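Local coordinates for protein PEPTIDE N-myristoyltransferase (Saccharomyces cerevisiae, PDB 1IIC) that transfers myristate from myristoyl-CoA to the N-terminal glycine of proteins and peptides, at residues L191-L196 against E211-E216; E259-N264 against T291-F296; L373-L378 against N407-K412. All blocks are in the same frame, centred on the assembly; numbering follows the deposited sequence.

How the contacts relate
The three contacts follow one another along the chain, and none crosses or encloses another. Contact 1 closes a short excursion just after strand 182-190: 14 residues lie between its two segments, which sit on helices 193-198 and 210-217. Contact 2 closes the next loop. It brings helix 258-265 against strand 290-303 of the large mixed sheet. Contact 3 closes the last, in which the chain runs through strand 381-392 before the loop at 407-412 meets the loop at 373-378. Contacts 1 and 2 lie farthest apart, with centres about 31 Å from each other. Helix 334-357 is a common neighbour: side chains from segments 191-196, 291-296 and 373-378 all touch it.

Contact 1. Residues L191-L196 against E211-E216; sequences LNWKKL and EDMIAE
A Met-aromatic contact between two short helices joins Trp193, in the first turn of helix 193-198, to Met213 of helix 210-217. Ile214 adds to it. Trp193 CG lies anti to the backbone N (chi1 -168°), which turns the indole toward helix 210-217. Met213 lays its CB over one face of the indole. This atom is 3.6 Å from the centroid of the six-membered ring of Trp193 and 19° off the ring normal, which makes a CH-pi contact. The closest pair is Met213 CB and Trp193 CE2, at 3.4 Å. The methionine chain then bends twice. Its SD stands obliquely, 5.4 Å from the centroid of the five-membered ring of Trp193, and its CE comes within 3.8 Å of Trp193 NE1. That nitrogen is buried here and has no hydrogen-bond partner in the model. Ile214 CG1 approaches Trp193 CE3 obliquely, at 3.8 Å. Farther out, Ile214 CD1 reaches Lys194 CB at 4.2 Å. Asn192 N-caps the tryptophan's helix: its OD1 accepts a weak bond of 3.3 Å from Lys195 N. Replacing Trp193 with an alanine would take away the face that the methionine covers and probably open a gap beside Met213 CB and Ile214 CG1. Trp193 also stacks on the ring of Tyr197 and touches Glu210 and Asn217, while Met213 meets Pro205. Leu191 packs on helix 334-357, and both Leu191 and Leu196 touch strand 362-366.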
# COMPACT_ATOMS: atom_id res chain seq x y z
N LEU A 191 -5.68 10.53 -15.50
CA LEU A 191 -6.30 11.78 -15.10
C LEU A 191 -5.82 12.87 -16.05
O LEU A 191 -6.56 13.76 -16.44
CB LEU A 191 -5.91 12.12 -13.65
CG LEU A 191 -6.32 11.08 -12.60
CD1 LEU A 191 -5.80 11.46 -11.22
CD2 LEU A 191 -7.85 10.95 -12.59
N ASN A 192 -4.55 12.77 -16.42
CA ASN A 192 -3.93 13.70 -17.35
C ASN A 192 -3.41 12.87 -18.52
O ASN A 192 -2.21 12.64 -18.63
CB ASN A 192 -2.78 14.41 -16.66
CG ASN A 192 -2.34 15.65 -17.39
OD1 ASN A 192 -2.26 15.65 -18.62
ND2 ASN A 192 -2.06 16.71 -16.65
N TRP A 193 -4.31 12.41 -19.39
CA TRP A 193 -3.89 11.57 -20.50
C TRP A 193 -2.75 12.12 -21.35
O TRP A 193 -1.72 11.47 -21.50
CB TRP A 193 -5.05 11.24 -21.45
CG TRP A 193 -4.67 10.15 -22.42
CD1 TRP A 193 -4.75 8.80 -22.21
CD2 TRP A 193 -4.04 10.31 -23.70
NE1 TRP A 193 -4.22 8.12 -23.27
CE2 TRP A 193 -3.78 9.01 -24.20
CE3 TRP A 193 -3.68 11.42 -24.48
CZ2 TRP A 193 -3.17 8.79 -25.45
CZ3 TRP A 193 -3.07 11.20 -25.72
CH2 TRP A 193 -2.82 9.90 -26.19
N LYS A 194 -2.95 13.31 -21.91
CA LYS A 194 -1.94 13.91 -22.77
C LYS A 194 -0.53 13.82 -22.18
O LYS A 194 0.40 13.45 -22.88
CB LYS A 194 -2.30 15.36 -23.08
CG LYS A 194 -1.48 15.95 -24.22
CD LYS A 194 -1.95 17.35 -24.60
CE LYS A 194 -1.13 17.90 -25.76
NZ LYS A 194 -1.22 17.02 -26.96
N LYS A 195 -0.37 14.16 -20.91
CA LYS A 195 0.94 14.10 -20.27
C LYS A 195 1.43 12.67 -20.07
O LYS A 195 2.61 12.39 -20.23
CB LYS A 195 0.92 14.82 -18.92
CG LYS A 195 2.22 14.71 -18.12
CD LYS A 195 2.10 15.44 -16.79
CE LYS A 195 3.38 15.34 -15.97
NZ LYS A 195 3.30 16.05 -14.64
N LEU A 196 0.53 11.76 -19.68
CA LEU A 196 0.93 10.36 -19.49
C LEU A 196 1.49 9.81 -20.79
O LEU A 196 2.49 9.09 -20.81
CB LEU A 196 -0.28 9.51 -19.06
CG LEU A 196 -0.79 9.70 -17.63
CD1 LEU A 196 -2.06 8.88 -17.43
CD2 LEU A 196 0.30 9.26 -16.65
N GLU A 211 -6.99 12.86 -29.62
CA GLU A 211 -8.19 13.59 -29.23
C GLU A 211 -9.25 12.66 -28.67
O GLU A 211 -9.99 13.04 -27.76
CB GLU A 211 -8.75 14.36 -30.43
CG GLU A 211 -7.77 15.37 -31.02
CD GLU A 211 -8.42 16.28 -32.05
OE1 GLU A 211 -9.47 16.89 -31.72
OE2 GLU A 211 -7.89 16.39 -33.18
N ASP A 212 -9.33 11.44 -29.20
CA ASP A 212 -10.31 10.46 -28.72
C ASP A 212 -10.05 10.23 -27.25
O ASP A 212 -10.94 10.34 -26.41
CB ASP A 212 -10.14 9.09 -29.39
CG ASP A 212 -10.32 9.14 -30.88
OD1 ASP A 212 -11.16 9.93 -31.36
OD2 ASP A 212 -9.62 8.37 -31.57
N MET A 213 -8.80 9.90 -26.97
CA MET A 213 -8.31 9.59 -25.64
C MET A 213 -8.51 10.69 -24.62
O MET A 213 -8.99 10.45 -23.51
CB MET A 213 -6.83 9.22 -25.74
CG MET A 213 -6.54 8.19 -26.83
SD MET A 213 -7.43 6.62 -26.62
CE MET A 213 -6.46 5.87 -25.30
N ILE A 214 -8.13 11.91 -24.98
CA ILE A 214 -8.28 13.05 -24.10
C ILE A 214 -9.75 13.26 -23.71
O ILE A 214 -10.07 13.44 -22.54
CB ILE A 214 -7.73 14.32 -24.77
CG1 ILE A 214 -6.21 14.19 -24.95
CG2 ILE A 214 -8.08 15.55 -23.95
CD1 ILE A 214 -5.57 15.32 -25.73
N ALA A 215 -10.64 13.23 -24.70
CA ALA A 215 -12.06 13.42 -24.44
C ALA A 215 -12.60 12.25 -23.61
O ALA A 215 -13.40 12.44 -22.69
CB ALA A 215 -12.82 13.52 -25.76
N GLU A 216 -12.16 11.05 -23.96
CA GLU A 216 -12.58 9.83 -23.29
C GLU A 216 -12.22 9.86 -21.81
O GLU A 216 -13.00 9.40 -20.97
CB GLU A 216 -11.91 8.62 -23.96
CG GLU A 216 -12.08 7.29 -23.23
CD GLU A 216 -13.53 6.84 -23.12
OE1 GLU A 216 -14.37 7.34 -23.90
OE2 GLU A 216 -13.83 5.97 -22.27

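Contact 2. Residues E259-N264 against T291-F296; sequences EEFEHN and TDFFSF
Phe261 and Phe293 carry the whole contact, and both are buried. Their side chains come from opposite directions and meet at Phe261 CZ and Phe293 CZ, 3.9 Å apart. The rings are tilted to each other by 47°, with centroids 5.7 Å apart, so they form neither a stack nor an edge-to-face pair. In each residue CG is anti to the backbone N (chi1 -173° in Phe261, 158° in Phe293), which carries the ring across toward its partner. Phe265 and Val239 touch both rings and fill in around them. The fold here is the C-terminal half of the enzyme, probably acetyltransferase-like, with helix 258-265 lying over one face of a large mixed sheet. Strand 290-303 belongs to that sheet. Phe294 points to the other face, where it packs on helix 334-357. Away from the strand, helix 258-265 is more open: Glu259 is exposed and Glu260 and His263 partly so, although His263 NE2 still bonds to Trp89 O and both glutamates touch Pro94. At the start of the strand segment, Thr291 OG1 donates to Asp292 OD1 over 2.9 Å, from above the carboxylate plane, and Arg343 forms a salt bridge with the same oxygen.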
# COMPACT_ATOMS: atom_id res chain seq x y z
N GLU A 259 -6.15 6.30 17.55
CA GLU A 259 -4.92 7.07 17.44
C GLU A 259 -4.24 6.80 16.10
O GLU A 259 -3.92 7.73 15.36
CB GLU A 259 -3.99 6.72 18.60
CG GLU A 259 -2.66 7.41 18.57
CD GLU A 259 -1.82 7.05 19.77
OE1 GLU A 259 -1.83 5.86 20.17
OE2 GLU A 259 -1.14 7.95 20.32
N GLU A 260 -4.01 5.53 15.79
CA GLU A 260 -3.38 5.16 14.53
C GLU A 260 -4.22 5.69 13.38
O GLU A 260 -3.70 6.28 12.45
CB GLU A 260 -3.27 3.64 14.41
CG GLU A 260 -2.34 3.04 15.44
CD GLU A 260 -2.37 1.52 15.46
OE1 GLU A 260 -1.49 0.92 16.10
OE2 GLU A 260 -3.29 0.93 14.86
N PHE A 261 -5.53 5.49 13.48
CA PHE A 261 -6.44 5.94 12.44
C PHE A 261 -6.30 7.43 12.17
O PHE A 261 -6.19 7.85 11.02
CB PHE A 261 -7.89 5.65 12.82
CG PHE A 261 -8.87 5.94 11.73
CD1 PHE A 261 -9.22 4.96 10.81
CD2 PHE A 261 -9.39 7.22 11.58
CE1 PHE A 261 -10.09 5.25 9.75
CE2 PHE A 261 -10.26 7.52 10.52
CZ PHE A 261 -10.60 6.53 9.60
N GLU A 262 -6.29 8.22 13.23
CA GLU A 262 -6.17 9.66 13.08
C GLU A 262 -4.82 10.07 12.49
O GLU A 262 -4.75 10.94 11.62
CB GLU A 262 -6.40 10.35 14.43
CG GLU A 262 -6.26 11.85 14.36
CD GLU A 262 -6.88 12.54 15.56
OE1 GLU A 262 -6.74 13.78 15.66
OE2 GLU A 262 -7.51 11.85 16.39
N HIS A 263 -3.75 9.45 12.96
CA HIS A 263 -2.44 9.78 12.43
C HIS A 263 -2.36 9.45 10.94
O HIS A 263 -1.77 10.18 10.14
CB HIS A 263 -1.34 9.00 13.15
CG HIS A 263 -0.01 9.07 12.46
ND1 HIS A 263 0.84 10.15 12.60
CD2 HIS A 263 0.55 8.26 11.53
CE1 HIS A 263 1.87 10.00 11.78
NE2 HIS A 263 1.71 8.86 11.12
N ASN A 264 -2.98 8.34 10.57
CA ASN A 264 -2.94 7.86 9.20
C ASN A 264 -3.81 8.62 8.21
O ASN A 264 -3.50 8.67 7.02
CB ASN A 264 -3.31 6.38 9.18
CG ASN A 264 -2.66 5.64 8.04
OD1 ASN A 264 -3.28 4.78 7.41
ND2 ASN A 264 -1.40 5.96 7.77
N THR A 291 -21.73 9.41 6.54
CA THR A 291 -22.09 8.19 5.85
C THR A 291 -21.06 7.66 4.84
O THR A 291 -21.19 6.54 4.37
CB THR A 291 -23.42 8.38 5.11
OG1 THR A 291 -23.30 9.49 4.21
CG2 THR A 291 -24.55 8.66 6.10
N ASP A 292 -20.05 8.46 4.51
CA ASP A 292 -19.03 8.05 3.54
C ASP A 292 -17.64 8.54 3.91
O ASP A 292 -17.48 9.54 4.61
CB ASP A 292 -19.38 8.55 2.13
CG ASP A 292 -20.74 8.09 1.66
OD1 ASP A 292 -21.74 8.81 1.91
OD2 ASP A 292 -20.82 6.99 1.07
N PHE A 293 -16.64 7.83 3.42
CA PHE A 293 -15.26 8.17 3.72
C PHE A 293 -14.36 7.53 2.68
O PHE A 293 -14.55 6.38 2.31
CB PHE A 293 -14.89 7.65 5.11
CG PHE A 293 -13.41 7.46 5.33
CD1 PHE A 293 -12.86 6.19 5.40
CD2 PHE A 293 -12.56 8.56 5.47
CE1 PHE A 293 -11.50 6.00 5.59
CE2 PHE A 293 -11.20 8.38 5.66
CZ PHE A 293 -10.66 7.10 5.73
N PHE A 294 -13.41 8.30 2.16
CA PHE A 294 -12.47 7.76 1.21
C PHE A 294 -11.19 8.57 1.24
O PHE A 294 -11.18 9.76 1.57
CB PHE A 294 -13.07 7.71 -0.21
CG PHE A 294 -13.32 9.05 -0.83
CD1 PHE A 294 -14.62 9.51 -1.00
CD2 PHE A 294 -12.26 9.82 -1.30
CE1 PHE A 294 -14.86 10.73 -1.63
CE2 PHE A 294 -12.49 11.04 -1.93
CZ PHE A 294 -13.79 11.49 -2.10
N SER A 295 -10.08 7.92 0.90
CA SER A 295 -8.80 8.59 0.92
C SER A 295 -7.89 8.09 -0.17
O SER A 295 -8.12 7.03 -0.75
CB SER A 295 -8.13 8.37 2.27
OG SER A 295 -7.89 6.99 2.47
N PHE A 296 -6.86 8.87 -0.46
CA PHE A 296 -5.86 8.48 -1.43
C PHE A 296 -4.58 9.19 -1.01
O PHE A 296 -4.64 10.20 -0.31
CB PHE A 296 -6.28 8.87 -2.86
CG PHE A 296 -6.49 10.35 -3.09
CD1 PHE A 296 -5.41 11.19 -3.38
CD2 PHE A 296 -7.77 10.89 -3.07
CE1 PHE A 296 -5.62 12.55 -3.65
CE2 PHE A 296 -7.99 12.25 -3.35
CZ PHE A 296 -6.91 13.09 -3.64

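Contact 3. Residues L373-L378 against N407-K412; sequences LFLDDL and NSNDIK
Asn409 ND2 has three acceptors for its two N-H groups, so they must share. Water 2 is the nearest of them, 2.9 Å from Asn409 ND2. Water 1, 3.3 Å from Asn409 ND2, and Asp376 OD2 compete at longer range. The bond from Asn409 ND2 to Asp376 OD2 is weak at 3.4 Å, though fairly straight (158°). Asp376 and Asn409 both hold CG beside the backbone N (chi1 -65° in Asp376), which brings carboxylate and amide together from opposite directions, their planes 30° apart. Three waters bridge the pair. Water 1 also accepts from Asp376 N at 3.1 Å and gives a weak bond to Asp376 OD2. Water 2 donates to Asp376 OD1. Water 3 accepts from Asn409 N over 3.3 Å and gives a weak bond to Asp376 OD1. The contact joins two loops of the C-terminal half: one connects strands 362-366 and 381-392, and the other lies on the way to the C terminus. Leucine carbons lie against polar atoms beside this cluster: Leu375 CB is 3.8 Å from Asn409 ND2, and Leu373 CD2 is 3.7 Å from Ile411 O. Leu373 also rests on helix 334-357. An Asx turn shapes the second loop: Asp410 OD1 accepts from Lys412 N at 3.0 Å, and also from Arg413 N.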
# COMPACT_ATOMS: atom_id res chain seq x y z
N LEU A 373 -16.20 -3.28 -8.10
CA LEU A 373 -17.55 -2.79 -8.37
C LEU A 373 -17.48 -1.50 -9.17
O LEU A 373 -18.42 -1.19 -9.91
CB LEU A 373 -18.34 -2.54 -7.07
CG LEU A 373 -18.70 -3.79 -6.26
CD1 LEU A 373 -19.40 -3.42 -4.97
CD2 LEU A 373 -19.57 -4.69 -7.10
N PHE A 374 -16.38 -0.76 -9.03
CA PHE A 374 -16.22 0.51 -9.75
C PHE A 374 -15.05 0.61 -10.74
O PHE A 374 -15.10 1.41 -11.66
CB PHE A 374 -16.12 1.67 -8.75
CG PHE A 374 -14.91 1.59 -7.84
CD1 PHE A 374 -13.64 1.91 -8.30
CD2 PHE A 374 -15.06 1.24 -6.50
CE1 PHE A 374 -12.54 1.87 -7.46
CE2 PHE A 374 -13.97 1.20 -5.64
CZ PHE A 374 -12.70 1.52 -6.12
N LEU A 375 -14.02 -0.21 -10.55
CA LEU A 375 -12.85 -0.15 -11.41
C LEU A 375 -13.10 0.04 -12.91
O LEU A 375 -12.66 1.04 -13.48
CB LEU A 375 -11.97 -1.39 -11.16
CG LEU A 375 -10.64 -1.27 -10.38
CD1 LEU A 375 -10.60 -0.03 -9.52
CD2 LEU A 375 -10.44 -2.54 -9.53
N ASP A 376 -13.80 -0.88 -13.56
CA ASP A 376 -14.06 -0.76 -15.00
C ASP A 376 -14.95 0.42 -15.40
O ASP A 376 -14.67 1.13 -16.37
CB ASP A 376 -14.69 -2.04 -15.56
CG ASP A 376 -13.75 -3.23 -15.48
OD1 ASP A 376 -12.57 -3.10 -15.88
OD2 ASP A 376 -14.21 -4.31 -15.02
N ASP A 377 -16.03 0.63 -14.65
CA ASP A 377 -16.94 1.72 -14.96
C ASP A 377 -16.28 3.09 -14.86
O ASP A 377 -16.65 4.02 -15.57
CB ASP A 377 -18.15 1.67 -14.03
CG ASP A 377 -18.97 0.41 -14.24
OD1 ASP A 377 -18.88 -0.18 -15.34
OD2 ASP A 377 -19.72 0.02 -13.32
N LEU A 378 -15.29 3.21 -13.97
CA LEU A 378 -14.62 4.48 -13.78
C LEU A 378 -13.34 4.58 -14.60
O LEU A 378 -12.51 5.47 -14.39
CB LEU A 378 -14.35 4.70 -12.29
CG LEU A 378 -15.64 4.87 -11.49
CD1 LEU A 378 -15.33 5.17 -10.02
CD2 LEU A 378 -16.47 6.01 -12.10
N ASN A 407 -7.35 -13.21 -15.15
CA ASN A 407 -6.84 -11.93 -14.70
C ASN A 407 -7.78 -10.74 -14.85
O ASN A 407 -7.37 -9.61 -14.60
CB ASN A 407 -5.51 -11.60 -15.39
CG ASN A 407 -4.42 -12.56 -15.02
OD1 ASN A 407 -4.30 -12.96 -13.86
ND2 ASN A 407 -3.60 -12.94 -15.99
N SER A 408 -9.01 -10.97 -15.28
CA SER A 408 -9.96 -9.85 -15.41
C SER A 408 -10.56 -9.63 -14.02
O SER A 408 -10.43 -10.48 -13.15
CB SER A 408 -11.05 -10.17 -16.44
OG SER A 408 -11.89 -11.24 -16.01
N ASN A 409 -11.21 -8.49 -13.81
CA ASN A 409 -11.80 -8.18 -12.49
C ASN A 409 -13.00 -9.06 -12.14
O ASN A 409 -13.94 -9.20 -12.93
CB ASN A 409 -12.23 -6.72 -12.42
CG ASN A 409 -11.07 -5.74 -12.55
OD1 ASN A 409 -9.95 -6.02 -12.13
ND2 ASN A 409 -11.35 -4.56 -13.11
N ASP A 410 -12.97 -9.67 -10.95
CA ASP A 410 -14.10 -10.50 -10.55
C ASP A 410 -15.10 -9.57 -9.87
O ASP A 410 -15.01 -9.30 -8.67
CB ASP A 410 -13.69 -11.61 -9.58
CG ASP A 410 -14.85 -12.54 -9.22
OD1 ASP A 410 -15.99 -12.06 -9.08
OD2 ASP A 410 -14.62 -13.76 -9.08
N ILE A 411 -16.06 -9.08 -10.64
CA ILE A 411 -17.05 -8.17 -10.10
C ILE A 411 -18.12 -8.76 -9.19
O ILE A 411 -18.84 -8.02 -8.52
CB ILE A 411 -17.74 -7.37 -11.24
CG1 ILE A 411 -18.32 -8.31 -12.30
CG2 ILE A 411 -16.73 -6.45 -11.91
CD1 ILE A 411 -19.45 -9.19 -11.83
N LYS A 412 -18.24 -10.09 -9.15
CA LYS A 412 -19.28 -10.66 -8.30
C LYS A 412 -18.83 -11.07 -6.90
O LYS A 412 -19.62 -11.02 -5.96
CB LYS A 412 -19.97 -11.83 -9.00
CG LYS A 412 -19.22 -13.14 -9.01
CD LYS A 412 -19.92 -14.17 -9.89
CE LYS A 412 -19.86 -13.78 -11.36
NZ LYS A 412 -20.33 -14.91 -12.24
O HOH W 1 -14.43 -3.72 -12.49
O HOH W 2 -9.92 -2.51 -14.49
O HOH W 3 -11.47 -6.32 -16.24